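Local coordinates for protein alpha-1,3-glucanase (Bacillus circulans, PDB 5ZRU) that probably hydrolyses alpha-1,3-glucan, as the catalytic unit of a larger glycoside hydrolase family 87 enzyme that binds calcium and zinc ions, at residues A[42-52]-A[425-433]; A[93-101]-A[151-162]. All coordinates share one frame; numbering follows the deposited sequence.

Interaction 1. Residues A[42-52]-A[425-433]; sequences QALTASEASGQ and IVDTVGGSA. With CA (calcium ion), chain M.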
ATOM      1  N   GLN A  42      -3.598  10.442  16.810  1.00 11.49           N
ATOM      2  CA  GLN A  42      -4.198   9.239  16.239  1.00 11.30           C
ATOM      3  C   GLN A  42      -5.501   8.843  16.913  1.00 11.56           C
ATOM      4  O   GLN A  42      -6.172   7.919  16.436  1.00 11.12           O
ATOM      5  CB  GLN A  42      -3.207   8.073  16.296  1.00  9.86           C
ATOM      6  CG  GLN A  42      -2.002   8.320  15.395  1.00 10.28           C
ATOM      7  CD  GLN A  42      -0.940   7.256  15.529  1.00  9.60           C
ATOM      8  OE1 GLN A  42      -1.236   6.064  15.489  1.00 10.28           O
ATOM      9  NE2 GLN A  42       0.310   7.684  15.699  1.00  9.08           N
ATOM     10  N   ALA A  43      -5.880   9.521  17.999  1.00 13.17           N
ATOM     11  CA  ALA A  43      -7.222   9.328  18.527  1.00 13.86           C
ATOM     12  C   ALA A  43      -8.283   9.846  17.565  1.00 13.09           C
ATOM     13  O   ALA A  43      -9.436   9.410  17.647  1.00 14.11           O
ATOM     14  CB  ALA A  43      -7.367  10.017  19.884  1.00 15.60           C
ATOM     15  N   LEU A  44      -7.919  10.751  16.656  1.00 12.67           N
ATOM     16  CA  LEU A  44      -8.874  11.378  15.744  1.00 12.74           C
ATOM     17  C   LEU A  44      -8.900  10.634  14.417  1.00 12.79           C
ATOM     18  O   LEU A  44      -7.845  10.363  13.833  1.00 11.94           O
ATOM     19  CB  LEU A  44      -8.506  12.842  15.497  1.00 14.08           C
ATOM     20  CG  LEU A  44      -8.429  13.765  16.712  1.00 16.73           C
ATOM     21  CD1 LEU A  44      -7.782  15.087  16.325  1.00 14.66           C
ATOM     22  CD2 LEU A  44      -9.828  13.984  17.276  1.00 17.38           C
ATOM     23  N   THR A  45     -10.109  10.321  13.939  1.00 11.71           N
ATOM     24  CA  THR A  45     -10.251   9.676  12.635  1.00 10.47           C
ATOM     25  C   THR A  45      -9.513  10.455  11.551  1.00 12.78           C
ATOM     26  O   THR A  45      -8.911   9.864  10.638  1.00 10.93           O
ATOM     27  CB  THR A  45     -11.742   9.539  12.295  1.00 11.65           C
ATOM     28  OG1 THR A  45     -12.380   8.724  13.289  1.00 13.70           O
ATOM     29  CG2 THR A  45     -11.944   8.893  10.911  1.00 10.92           C
ATOM     30  N   ALA A  46      -9.500  11.787  11.662  1.00 11.76           N
ATOM     31  CA  ALA A  46      -8.872  12.603  10.633  1.00 10.31           C
ATOM     32  C   ALA A  46      -7.360  12.395  10.538  1.00  9.98           C
ATOM     33  O   ALA A  46      -6.769  12.780   9.524  1.00  9.72           O
ATOM     34  CB  ALA A  46      -9.183  14.082  10.880  1.00 10.27           C
ATOM     35  N   SER A  47      -6.718  11.791  11.550  1.00  9.10           N
ATOM     36  CA  SER A  47      -5.286  11.500  11.441  1.00 10.16           C
ATOM     37  C   SER A  47      -4.976  10.562  10.282  1.00 10.25           C
ATOM     38  O   SER A  47      -3.833  10.543   9.796  1.00  8.56           O
ATOM     39  CB  SER A  47      -4.743  10.885  12.737  1.00  9.22           C
ATOM     40  OG  SER A  47      -5.322   9.609  12.989  1.00  8.71           O
ATOM     41  N   GLU A  48      -5.956   9.780   9.830  1.00  8.98           N
ATOM     42  CA  GLU A  48      -5.757   8.877   8.706  1.00  8.34           C
ATOM     43  C   GLU A  48      -6.331   9.400   7.392  1.00  9.79           C
ATOM     44  O   GLU A  48      -6.278   8.684   6.386  1.00  9.80           O
ATOM     45  CB  GLU A  48      -6.369   7.504   9.016  1.00 10.51           C
ATOM     46  CG  GLU A  48      -5.646   6.732  10.115  1.00 10.51           C
ATOM     47  CD  GLU A  48      -6.157   5.316  10.210  1.00  8.96           C
ATOM     48  OE1 GLU A  48      -5.677   4.442   9.447  1.00  8.62           O
ATOM     49  OE2 GLU A  48      -7.067   5.079  11.020  1.00 10.18           O
ATOM     50  N   ALA A  49      -6.876  10.613   7.367  1.00  8.02           N
ATOM     51  CA  ALA A  49      -7.288  11.215   6.104  1.00  8.48           C
ATOM     52  C   ALA A  49      -6.093  11.843   5.395  1.00 10.22           C
ATOM     53  O   ALA A  49      -5.133  12.289   6.033  1.00 10.46           O
ATOM     54  CB  ALA A  49      -8.359  12.282   6.341  1.00  9.20           C
ATOM     55  N   SER A  50      -6.147  11.885   4.058  1.00 10.62           N
ATOM     56  CA  SER A  50      -5.084  12.579   3.339  1.00 10.73           C
ATOM     57  C   SER A  50      -5.034  14.031   3.803  1.00 15.30           C
ATOM     58  O   SER A  50      -6.071  14.680   3.996  1.00 12.00           O
ATOM     59  CB  SER A  50      -5.284  12.499   1.819  1.00 15.76           C
ATOM     60  OG  SER A  50      -6.438  13.229   1.422  1.00 23.20           O
ATOM     61  N   GLY A  51      -3.823  14.523   4.049  1.00 12.51           N
ATOM     62  CA  GLY A  51      -3.661  15.868   4.562  1.00 13.04           C
ATOM     63  C   GLY A  51      -4.269  16.080   5.935  1.00 16.46           C
ATOM     64  O   GLY A  51      -4.430  17.226   6.365  1.00 12.26           O
ATOM     65  N   GLN A  52      -4.599  14.977   6.628  1.00 11.53           N
ATOM     66  CA  GLN A  52      -5.209  15.005   7.960  1.00 12.80           C
ATOM     67  C   GLN A  52      -6.490  15.843   7.982  1.00 11.64           C
ATOM     68  O   GLN A  52      -6.797  16.526   8.963  1.00 12.47           O
ATOM     69  CB  GLN A  52      -4.210  15.491   9.013  1.00 16.07           C
ATOM     70  CG  GLN A  52      -2.952  14.602   9.094  1.00 12.75           C
ATOM     71  CD  GLN A  52      -1.955  14.903   7.985  1.00 10.78           C
ATOM     72  OE1 GLN A  52      -1.626  16.068   7.724  1.00 14.69           O
ATOM     73  NE2 GLN A  52      -1.475  13.859   7.325  1.00 13.54           N
ATOM     74  N   ILE A 425       6.065   9.602  -1.101  1.00  8.54           N
ATOM     75  CA  ILE A 425       5.593   8.902   0.085  1.00  8.22           C
ATOM     76  C   ILE A 425       4.939   9.934   0.987  1.00  9.72           C
ATOM     77  O   ILE A 425       5.616  10.853   1.464  1.00  9.82           O
ATOM     78  CB  ILE A 425       6.737   8.175   0.818  1.00  9.89           C
ATOM     79  CG1 ILE A 425       7.537   7.312  -0.169  1.00  8.82           C
ATOM     80  CG2 ILE A 425       6.162   7.280   1.920  1.00  6.85           C
ATOM     81  CD1 ILE A 425       8.808   6.693   0.427  1.00  9.78           C
ATOM     82  N   VAL A 426       3.631   9.784   1.229  1.00 10.16           N
ATOM     83  CA  VAL A 426       2.818  10.846   1.821  1.00 10.11           C
ATOM     84  C   VAL A 426       1.920  10.287   2.921  1.00 10.05           C
ATOM     85  O   VAL A 426       1.290   9.240   2.748  1.00 12.81           O
ATOM     86  CB  VAL A 426       1.956  11.545   0.748  1.00 11.38           C
ATOM     87  CG1 VAL A 426       1.221  12.759   1.342  1.00 13.20           C
ATOM     88  CG2 VAL A 426       2.807  11.961  -0.436  1.00 13.29           C
ATOM     89  N   ASP A 427       1.856  11.001   4.053  1.00 10.94           N
ATOM     90  CA  ASP A 427       0.811  10.802   5.069  1.00 11.98           C
ATOM     91  C   ASP A 427       0.886   9.438   5.768  1.00 12.93           C
ATOM     92  O   ASP A 427      -0.127   8.760   5.939  1.00 14.01           O
ATOM     93  CB  ASP A 427      -0.583  11.003   4.456  1.00 10.38           C
ATOM     94  CG  ASP A 427      -0.871  12.446   4.113  1.00 14.34           C
ATOM     95  OD1 ASP A 427      -0.249  13.332   4.728  1.00 11.14           O
ATOM     96  OD2 ASP A 427      -1.731  12.689   3.237  1.00 12.87           O
ATOM     97  N   THR A 428       2.079   9.041   6.206  1.00 13.21           N
ATOM     98  CA  THR A 428       2.150   7.814   6.995  1.00 11.08           C
ATOM     99  C   THR A 428       1.582   8.056   8.390  1.00 10.41           C
ATOM    100  O   THR A 428       1.583   9.179   8.901  1.00 12.29           O
ATOM    101  CB  THR A 428       3.588   7.287   7.107  1.00 11.22           C
ATOM    102  OG1 THR A 428       4.391   8.214   7.842  1.00 11.17           O
ATOM    103  CG2 THR A 428       4.194   7.077   5.728  1.00 10.22           C
ATOM    104  N   VAL A 429       1.086   6.984   9.006  1.00  8.40           N
ATOM    105  CA  VAL A 429       0.526   7.030  10.354  1.00 10.08           C
ATOM    106  C   VAL A 429       1.231   5.979  11.195  1.00  9.15           C
ATOM    107  O   VAL A 429       1.286   4.808  10.809  1.00 10.49           O
ATOM    108  CB  VAL A 429      -0.998   6.791  10.361  1.00 11.34           C
ATOM    109  CG1 VAL A 429      -1.503   6.670  11.798  1.00 10.46           C
ATOM    110  CG2 VAL A 429      -1.729   7.932   9.631  1.00 11.26           C
ATOM    111  N   GLY A 430       1.764   6.396  12.342  1.00 10.31           N
ATOM    112  CA  GLY A 430       2.417   5.456  13.229  1.00 10.42           C
ATOM    113  C   GLY A 430       3.752   4.952  12.740  1.00  9.15           C
ATOM    114  O   GLY A 430       4.262   3.961  13.269  1.00  8.17           O
ATOM    115  N   GLY A 431       4.348   5.608  11.751  1.00  9.41           N
ATOM    116  CA  GLY A 431       5.598   5.099  11.223  1.00  9.83           C
ATOM    117  C   GLY A 431       6.384   6.068  10.367  1.00  9.91           C
ATOM    118  O   GLY A 431       6.460   7.257  10.678  1.00  9.74           O
ATOM    119  N   SER A 432       6.951   5.568   9.273  1.00  8.03           N
ATOM    120  CA  SER A 432       8.017   6.250   8.550  1.00  9.17           C
ATOM    121  C   SER A 432       7.738   6.172   7.060  1.00  9.27           C
ATOM    122  O   SER A 432       7.032   5.278   6.598  1.00  7.55           O
ATOM    123  CB  SER A 432       9.382   5.604   8.838  1.00 10.07           C
ATOM    124  OG  SER A 432       9.609   5.497  10.235  1.00 10.11           O
ATOM    125  N   ALA A 433       8.306   7.112   6.300  1.00  9.47           N
ATOM    126  CA  ALA A 433       8.302   6.930   4.853  1.00  9.11           C
ATOM    127  C   ALA A 433       9.229   5.794   4.456  1.00  8.28           C
ATOM    128  O   ALA A 433       8.891   4.979   3.591  1.00  6.82           O
ATOM    129  CB  ALA A 433       8.717   8.213   4.135  1.00  7.27           C
TER
HETATM  130 CA    CA M 611      -8.097  14.936   2.796  1.00 19.56          CA
HETATM  131  O   HOH W   1      -3.045   8.336   6.478  1.00 11.82           O
HETATM  132  O   HOH W   2      -6.916  17.018   2.186  1.00 17.19           O
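The carboxylate of D427 points into a bend of the 42-52 loop, where two successive residues each bond one of its oxygens. The backbone N of G51 donates to D427 OD2 over 2.9 Å, nearly straight at 166°, while NE2 of Q52 donates to D427 OD1, also over 2.9 Å. Both donors stand out of the carboxylate plane, and the Q52 amide is turned 85° against it. Q52 brings NE2 there by bending at chi2 (79°). An aspartate suits the place, offering two acceptors on a short stem; G51 suits its positive phi. The peptide between S50 and G51 is gripped at both ends: its N-H goes to D427, and S50 O binds the calcium ion at 2.4 Å, helped by S50 OG. D427 is thus a second-shell residue of that metal site.

V429 straddles the other half of the contact. Its CG1 lies 3.7 Å from Q42 OE1, the two side chains sliding past each other in opposite directions; its CG2 meets S47 O at 3.4 Å and touches E48 CG, where the two side chains cross at about a right angle. The polar ends of Q42 and E48 turn to R132 and R136.

The loop joins strands 33-36 and 53-57 and rests on strand 132-144, whereas D427 follows strand 424-426 of the parallel beta-helix and takes a further bond from N460.

Interaction 2. Residues A[93-101]-A[151-162]; sequences NGSLDVYVN and GDTIRIQKSGAD. With PE5 (3,6,9,12,15,18,21,24-octaoxahexacosan-1-ol), chain C.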
ATOM      1  N   ASN A  93     -23.033  -2.226   7.161  1.00 10.52           N
ATOM      2  CA  ASN A  93     -23.321  -1.966   5.758  1.00 13.69           C
ATOM      3  C   ASN A  93     -24.148  -0.695   5.630  1.00 14.61           C
ATOM      4  O   ASN A  93     -25.050  -0.445   6.437  1.00 13.55           O
ATOM      5  CB  ASN A  93     -24.056  -3.148   5.127  1.00 14.97           C
ATOM      6  CG  ASN A  93     -23.225  -4.421   5.146  1.00 18.13           C
ATOM      7  OD1 ASN A  93     -22.000  -4.365   5.176  1.00 14.32           O
ATOM      8  ND2 ASN A  93     -23.888  -5.570   5.113  1.00 19.94           N
ATOM      9  N   GLY A  94     -23.843   0.096   4.618  1.00 10.26           N
ATOM     10  CA  GLY A  94     -24.485   1.382   4.424  1.00 12.42           C
ATOM     11  C   GLY A  94     -24.370   1.806   2.988  1.00 10.45           C
ATOM     12  O   GLY A  94     -24.257   0.960   2.083  1.00 12.68           O
ATOM     13  N   SER A  95     -24.364   3.112   2.753  1.00 10.38           N
ATOM     14  CA  SER A  95     -24.367   3.613   1.385  1.00 11.65           C
ATOM     15  C   SER A  95     -24.181   5.120   1.402  1.00 11.91           C
ATOM     16  O   SER A  95     -24.400   5.779   2.423  1.00 12.19           O
ATOM     17  CB  SER A  95     -25.673   3.258   0.663  1.00 13.83           C
ATOM     18  OG  SER A  95     -26.781   3.915   1.275  1.00 13.77           O
ATOM     19  N   LEU A  96     -23.789   5.656   0.247  1.00 10.07           N
ATOM     20  CA  LEU A  96     -23.849   7.086  -0.025  1.00 12.96           C
ATOM     21  C   LEU A  96     -24.393   7.277  -1.436  1.00 12.67           C
ATOM     22  O   LEU A  96     -24.233   6.407  -2.291  1.00 12.46           O
ATOM     23  CB  LEU A  96     -22.473   7.761   0.119  1.00 11.09           C
ATOM     24  CG  LEU A  96     -21.973   8.027   1.545  1.00 11.77           C
ATOM     25  CD1 LEU A  96     -20.530   8.509   1.524  1.00  8.20           C
ATOM     26  CD2 LEU A  96     -22.854   9.052   2.276  1.00 10.12           C
ATOM     27  N   ASP A  97     -25.042   8.417  -1.666  1.00 10.10           N
ATOM     28  CA  ASP A  97     -25.661   8.736  -2.944  1.00 12.57           C
ATOM     29  C   ASP A  97     -24.746   9.633  -3.770  1.00 12.33           C
ATOM     30  O   ASP A  97     -24.007  10.459  -3.232  1.00 12.75           O
ATOM     31  CB  ASP A  97     -27.010   9.439  -2.744  1.00 14.00           C
ATOM     32  CG  ASP A  97     -28.091   8.503  -2.205  1.00 16.13           C
ATOM     33  OD1 ASP A  97     -27.888   7.276  -2.218  1.00 16.80           O
ATOM     34  OD2 ASP A  97     -29.149   8.995  -1.761  1.00 18.30           O
ATOM     35  N   VAL A  98     -24.811   9.467  -5.090  1.00 12.32           N
ATOM     36  CA  VAL A  98     -24.015  10.238  -6.039  1.00 13.57           C
ATOM     37  C   VAL A  98     -24.967  11.015  -6.937  1.00 13.26           C
ATOM     38  O   VAL A  98     -25.889  10.429  -7.515  1.00 15.94           O
ATOM     39  CB  VAL A  98     -23.108   9.323  -6.885  1.00 11.90           C
ATOM     40  CG1 VAL A  98     -22.252  10.147  -7.861  1.00 12.57           C
ATOM     41  CG2 VAL A  98     -22.241   8.445  -5.981  1.00 12.72           C
ATOM     42  N   TYR A  99     -24.760  12.325  -7.032  1.00 12.42           N
ATOM     43  CA  TYR A  99     -25.508  13.185  -7.941  1.00 16.62           C
ATOM     44  C   TYR A  99     -24.547  13.824  -8.929  1.00 16.38           C
ATOM     45  O   TYR A  99     -23.432  14.196  -8.565  1.00 15.14           O
ATOM     46  CB  TYR A  99     -26.273  14.297  -7.191  1.00 16.41           C
ATOM     47  CG  TYR A  99     -27.349  13.793  -6.253  1.00 18.21           C
ATOM     48  CD1 TYR A  99     -27.026  13.297  -4.996  1.00 15.26           C
ATOM     49  CD2 TYR A  99     -28.687  13.831  -6.618  1.00 19.21           C
ATOM     50  CE1 TYR A  99     -28.008  12.840  -4.136  1.00 21.16           C
ATOM     51  CE2 TYR A  99     -29.678  13.380  -5.763  1.00 21.94           C
ATOM     52  CZ  TYR A  99     -29.330  12.887  -4.525  1.00 23.74           C
ATOM     53  OH  TYR A  99     -30.305  12.435  -3.668  1.00 17.77           O
ATOM     54  N   VAL A 100     -24.977  13.950 -10.180  1.00 17.13           N
ATOM     55  CA  VAL A 100     -24.223  14.683 -11.190  1.00 13.92           C
ATOM     56  C   VAL A 100     -25.105  15.810 -11.690  1.00 17.90           C
ATOM     57  O   VAL A 100     -26.201  15.560 -12.205  1.00 16.62           O
ATOM     58  CB  VAL A 100     -23.778  13.783 -12.348  1.00 18.92           C
ATOM     59  CG1 VAL A 100     -22.972  14.600 -13.349  1.00 18.10           C
ATOM     60  CG2 VAL A 100     -22.956  12.623 -11.818  1.00 13.98           C
ATOM     61  N   ASN A 101     -24.631  17.044 -11.530  1.00 15.40           N
ATOM     62  CA  ASN A 101     -25.396  18.224 -11.935  1.00 22.66           C
ATOM     63  C   ASN A 101     -26.805  18.184 -11.350  1.00 25.27           C
ATOM     64  O   ASN A 101     -27.778  18.597 -11.986  1.00 24.35           O
ATOM     65  CB  ASN A 101     -25.426  18.344 -13.462  1.00 22.68           C
ATOM     66  CG  ASN A 101     -24.040  18.495 -14.052  1.00 18.69           C
ATOM     67  OD1 ASN A 101     -23.205  19.210 -13.505  1.00 20.46           O
ATOM     68  ND2 ASN A 101     -23.787  17.826 -15.171  1.00 17.39           N
ATOM     69  N   GLY A 151     -16.666  21.130 -15.810  1.00 18.03           N
ATOM     70  CA  GLY A 151     -17.840  21.879 -15.438  1.00 17.18           C
ATOM     71  C   GLY A 151     -18.932  21.072 -14.768  1.00 19.72           C
ATOM     72  O   GLY A 151     -19.788  21.658 -14.092  1.00 17.25           O
ATOM     73  N   ASP A 152     -18.947  19.751 -14.948  1.00 21.39           N
ATOM     74  CA  ASP A 152     -19.901  18.923 -14.222  1.00 18.15           C
ATOM     75  C   ASP A 152     -19.641  19.038 -12.728  1.00 17.28           C
ATOM     76  O   ASP A 152     -18.507  19.227 -12.289  1.00 17.58           O
ATOM     77  CB  ASP A 152     -19.787  17.452 -14.634  1.00 16.64           C
ATOM     78  CG  ASP A 152     -20.435  17.153 -15.969  1.00 24.98           C
ATOM     79  OD1 ASP A 152     -21.196  18.006 -16.494  1.00 21.17           O
ATOM     80  OD2 ASP A 152     -20.171  16.055 -16.502  1.00 21.94           O
ATOM     81  N   THR A 153     -20.699  18.921 -11.939  1.00 18.83           N
ATOM     82  CA  THR A 153     -20.555  18.813 -10.497  1.00 17.46           C
ATOM     83  C   THR A 153     -20.913  17.395 -10.089  1.00 21.72           C
ATOM     84  O   THR A 153     -21.947  16.870 -10.509  1.00 19.72           O
ATOM     85  CB  THR A 153     -21.438  19.818  -9.761  1.00 20.16           C
ATOM     86  OG1 THR A 153     -22.809  19.575 -10.093  1.00 29.01           O
ATOM     87  CG2 THR A 153     -21.054  21.237 -10.157  1.00 21.39           C
ATOM     88  N   ILE A 154     -20.046  16.763  -9.306  1.00 15.68           N
ATOM     89  CA  ILE A 154     -20.339  15.457  -8.734  1.00 12.27           C
ATOM     90  C   ILE A 154     -20.446  15.640  -7.228  1.00 13.14           C
ATOM     91  O   ILE A 154     -19.563  16.239  -6.595  1.00 11.62           O
ATOM     92  CB  ILE A 154     -19.290  14.400  -9.131  1.00 14.46           C
ATOM     93  CG1 ILE A 154     -19.590  13.057  -8.437  1.00 15.09           C
ATOM     94  CG2 ILE A 154     -17.878  14.930  -8.876  1.00 12.30           C
ATOM     95  CD1 ILE A 154     -18.814  11.848  -9.019  1.00 14.80           C
ATOM     96  N   ARG A 155     -21.571  15.205  -6.675  1.00 14.44           N
ATOM     97  CA  ARG A 155     -21.882  15.389  -5.267  1.00 12.48           C
ATOM     98  C   ARG A 155     -21.987  14.022  -4.618  1.00 12.79           C
ATOM     99  O   ARG A 155     -22.634  13.123  -5.168  1.00 13.88           O
ATOM    100  CB  ARG A 155     -23.193  16.162  -5.076  1.00 13.03           C
ATOM    101  CG  ARG A 155     -23.670  16.191  -3.634  1.00 15.29           C
ATOM    102  CD  ARG A 155     -25.023  16.873  -3.485  1.00 17.40           C
ATOM    103  NE  ARG A 155     -24.981  18.268  -3.895  1.00 23.95           N
ATOM    104  CZ  ARG A 155     -25.873  19.180  -3.516  1.00 24.53           C
ATOM    105  NH1 ARG A 155     -26.869  18.843  -2.703  1.00 25.92           N
ATOM    106  NH2 ARG A 155     -25.765  20.423  -3.944  1.00 22.05           N
ATOM    107  N   ILE A 156     -21.338  13.870  -3.467  1.00 11.65           N
ATOM    108  CA  ILE A 156     -21.492  12.706  -2.601  1.00 12.31           C
ATOM    109  C   ILE A 156     -22.357  13.140  -1.425  1.00 10.26           C
ATOM    110  O   ILE A 156     -21.988  14.059  -0.691  1.00 11.86           O
ATOM    111  CB  ILE A 156     -20.135  12.182  -2.107  1.00  9.89           C
ATOM    112  CG1 ILE A 156     -19.153  11.959  -3.274  1.00 11.08           C
ATOM    113  CG2 ILE A 156     -20.330  10.914  -1.287  1.00 11.89           C
ATOM    114  CD1 ILE A 156     -19.663  11.026  -4.364  1.00 11.47           C
ATOM    115  N   GLN A 157     -23.497  12.486  -1.229  1.00 12.69           N
ATOM    116  CA  GLN A 157     -24.462  12.971  -0.253  1.00 10.41           C
ATOM    117  C   GLN A 157     -25.000  11.830   0.598  1.00 12.44           C
ATOM    118  O   GLN A 157     -25.311  10.749   0.090  1.00 13.11           O
ATOM    119  CB  GLN A 157     -25.618  13.706  -0.961  1.00 12.77           C
ATOM    120  CG  GLN A 157     -26.723  14.193  -0.022  1.00 11.92           C
ATOM    121  CD  GLN A 157     -27.679  15.158  -0.699  1.00 18.33           C
ATOM    122  OE1 GLN A 157     -27.257  16.055  -1.434  1.00 20.04           O
ATOM    123  NE2 GLN A 157     -28.972  14.976  -0.463  1.00 19.67           N
ATOM    124  N   LYS A 158     -25.111  12.079   1.902  1.00 10.54           N
ATOM    125  CA  LYS A 158     -25.766  11.133   2.792  1.00 11.04           C
ATOM    126  C   LYS A 158     -27.282  11.259   2.669  1.00 13.29           C
ATOM    127  O   LYS A 158     -27.827  12.369   2.665  1.00 14.27           O
ATOM    128  CB  LYS A 158     -25.326  11.370   4.233  1.00 11.23           C
ATOM    129  CG  LYS A 158     -26.043  10.464   5.212  1.00 11.60           C
ATOM    130  CD  LYS A 158     -25.595  10.693   6.645  1.00 10.21           C
ATOM    131  CE  LYS A 158     -26.612  10.097   7.640  1.00 13.35           C
ATOM    132  NZ  LYS A 158     -26.701   8.592   7.579  1.00 11.66           N
ATOM    133  N   SER A 159     -27.962  10.124   2.580  1.00 12.26           N
ATOM    134  CA  SER A 159     -29.404  10.093   2.398  1.00 14.86           C
ATOM    135  C   SER A 159     -30.095   9.873   3.739  1.00 14.58           C
ATOM    136  O   SER A 159     -29.470   9.928   4.804  1.00 12.26           O
ATOM    137  CB  SER A 159     -29.785   8.992   1.404  1.00 15.28           C
ATOM    138  OG  SER A 159     -29.688   7.711   2.014  1.00 15.06           O
ATOM    139  N   GLY A 160     -31.405   9.595   3.688  1.00 14.26           N
ATOM    140  CA  GLY A 160     -32.161   9.199   4.857  1.00 12.58           C
ATOM    141  C   GLY A 160     -32.077   7.736   5.209  1.00 16.25           C
ATOM    142  O   GLY A 160     -32.778   7.284   6.119  1.00 14.70           O
ATOM    143  N   ALA A 161     -31.218   6.978   4.514  1.00 13.02           N
ATOM    144  CA  ALA A 161     -31.186   5.526   4.677  1.00 17.85           C
ATOM    145  C   ALA A 161     -30.852   5.098   6.106  1.00 15.12           C
ATOM    146  O   ALA A 161     -31.432   4.134   6.618  1.00 17.49           O
ATOM    147  CB  ALA A 161     -30.178   4.918   3.700  1.00 15.10           C
ATOM    148  N   ASP A 162     -29.893   5.759   6.757  1.00 13.45           N
ATOM    149  CA  ASP A 162     -29.454   5.262   8.059  1.00 15.55           C
ATOM    150  C   ASP A 162     -29.005   6.427   8.935  1.00 12.04           C
ATOM    151  O   ASP A 162     -29.034   7.585   8.520  1.00 13.22           O
ATOM    152  CB  ASP A 162     -28.345   4.203   7.903  1.00 13.75           C
ATOM    153  CG  ASP A 162     -27.073   4.755   7.258  1.00 17.16           C
ATOM    154  OD1 ASP A 162     -26.624   5.861   7.629  1.00 13.01           O
ATOM    155  OD2 ASP A 162     -26.504   4.063   6.383  1.00 15.98           O
TER
HETATM  156  C48 PE5 C 601     -18.370 -10.765  -0.638  1.00 21.35           C
HETATM  157  C50 PE5 C 601     -17.616  -9.861   0.344  1.00 21.41           C
HETATM  158  O1  PE5 C 601     -18.523  -9.225   1.206  1.00 28.07           O
HETATM  159  C1  PE5 C 601     -17.935  -8.426   2.196  1.00 25.78           C
HETATM  160  C2  PE5 C 601     -18.999  -7.624   2.951  1.00 22.90           C
HETATM  161  O2  PE5 C 601     -19.615  -6.719   2.080  1.00 21.48           O
HETATM  162  C3  PE5 C 601     -20.711  -6.022   2.601  1.00 23.37           C
HETATM  163  C4  PE5 C 601     -21.316  -5.125   1.514  1.00 22.27           C
HETATM  164  O3  PE5 C 601     -20.337  -4.257   1.009  1.00 27.46           O
HETATM  165  C5  PE5 C 601     -20.763  -3.312   0.064  1.00 20.78           C
HETATM  166  C6  PE5 C 601     -19.819  -3.295  -1.147  1.00 31.37           C
HETATM  167  O4  PE5 C 601     -18.744  -2.409  -0.967  1.00 30.13           O
HETATM  168  C7  PE5 C 601     -17.495  -2.854  -1.430  1.00 27.79           C
HETATM  169  C8  PE5 C 601     -17.591  -3.300  -2.891  1.00 30.45           C
HETATM  170  O5  PE5 C 601     -16.469  -4.056  -3.220  1.00 33.05           O
HETATM  171  C9  PE5 C 601     -16.557  -4.744  -4.438  1.00 30.07           C
HETATM  172  C10 PE5 C 601     -15.689  -4.030  -5.465  1.00 27.79           C
HETATM  173  O6  PE5 C 601     -16.458  -3.729  -6.590  1.00 27.56           O
HETATM  174  C11 PE5 C 601     -15.949  -2.700  -7.388  1.00 27.21           C
HETATM  175  C12 PE5 C 601     -16.994  -2.259  -8.404  1.00 25.99           C
HETATM  176  O7  PE5 C 601     -16.461  -2.513  -9.666  1.00 24.43           O
HETATM  177  C13 PE5 C 601     -16.724  -1.534 -10.629  1.00 21.91           C
HETATM  178  C14 PE5 C 601     -16.668  -2.193 -12.006  1.00 23.80           C
HETATM  179  O8  PE5 C 601     -17.185  -3.488 -11.892  1.00 25.64           O
HETATM  180  C15 PE5 C 601     -17.146  -4.269 -13.058  1.00 24.84           C
HETATM  181  C16 PE5 C 601     -18.579  -4.613 -13.488  1.00 22.55           C
HETATM  182  O52 PE5 C 601     -18.872  -5.957 -13.222  1.00 32.17           O
HETATM  183  O   HOH W   3     -26.770   1.295   7.179  1.00 17.08           O
HETATM  184  O   HOH W   4     -26.559   7.340   2.892  1.00 14.95           O
HETATM  185  O   HOH W   5     -27.853   6.251   0.486  1.00 17.43           O
HETATM  186  O   HOH W   6     -27.491   3.081   3.879  1.00 18.01           O
HETATM  187  O   HOH W   7     -24.466  17.279  -8.352  1.00 19.02           O
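Y99 meets Q157 obliquely, with CE1 4.1 Å from Q157 CB and the ring and amide planes 30° apart. Q157 is held in turn by R155, whose NH1 meets Q157 OE1 over 3.1 Å, in the guanidinium plane and nearly straight. R155 also bonds Q65 through NE and makes a cation-pi contact with Y63, so long polar side chains with greasy stems serve well on this partly exposed face.

The face bearing V98, I154 and I156 is apolar. V98, with CG1 anti to the backbone N (chi1 -179°), sets that methyl 4.0 Å from I154 CG1 and turns CG2 to I156 CD1. L96 crosses I156 at about a right angle, CD1 to CG2 3.7 Å. Branched residues fill this side, against W142 and V168.

The backbones pair antiparallel: D97 with Q157 and Y99 with R155 are hydrogen-bonded pairs, V98 with I156 and V100 with I154 non-hydrogen-bonded ones. Beyond them N101 N still donates to T153 O, but the return bond goes to the side chain: OD1 accepts from T153 N (3.0 Å), and ND2 donates to D152 OD1 (2.9 Å, 178°) from above the carboxylate plane. D152 OD2 takes the backbone N of Q149; a leucine in place of D152 would probably leave both this N-H and N101 ND2 without their acceptor, and the N101 amide easier to turn.

At the opposite end one water bridges S95 OG, D97 OD1 and S159 OG across the segments. K158 NZ makes a salt bridge to D162 OD1 (2.7 Å), while D162 OD2 is bonded by Y166. Strands 93-100 and 153-157 are neighbours in a five-stranded antiparallel sheet, consistent with the beta-sandwich of galactose-binding-like domains.

In the fold
Both segments of interaction 2 fall within the 372 residues that separate 42-52 from 425-433. The centres of the two contacts lie about 26 Å apart and their nearest atoms about 13 Å, so they do not touch, yet two strands serve both: strand 132-144 supplies R136 to the 42-52 loop and W142 to V98, and strand 166-174 supplies V168 to L96 and I156 and D169 to the calcium ion bound by S50. The I156 side chain is about 13 Å from that ion. Interaction 2 builds the antiparallel domain itself; interaction 1 joins it to the parallel beta-helix. N93, at the far end of interaction 2, touches the polyether, which is also bonded to N256 of the beta-helix.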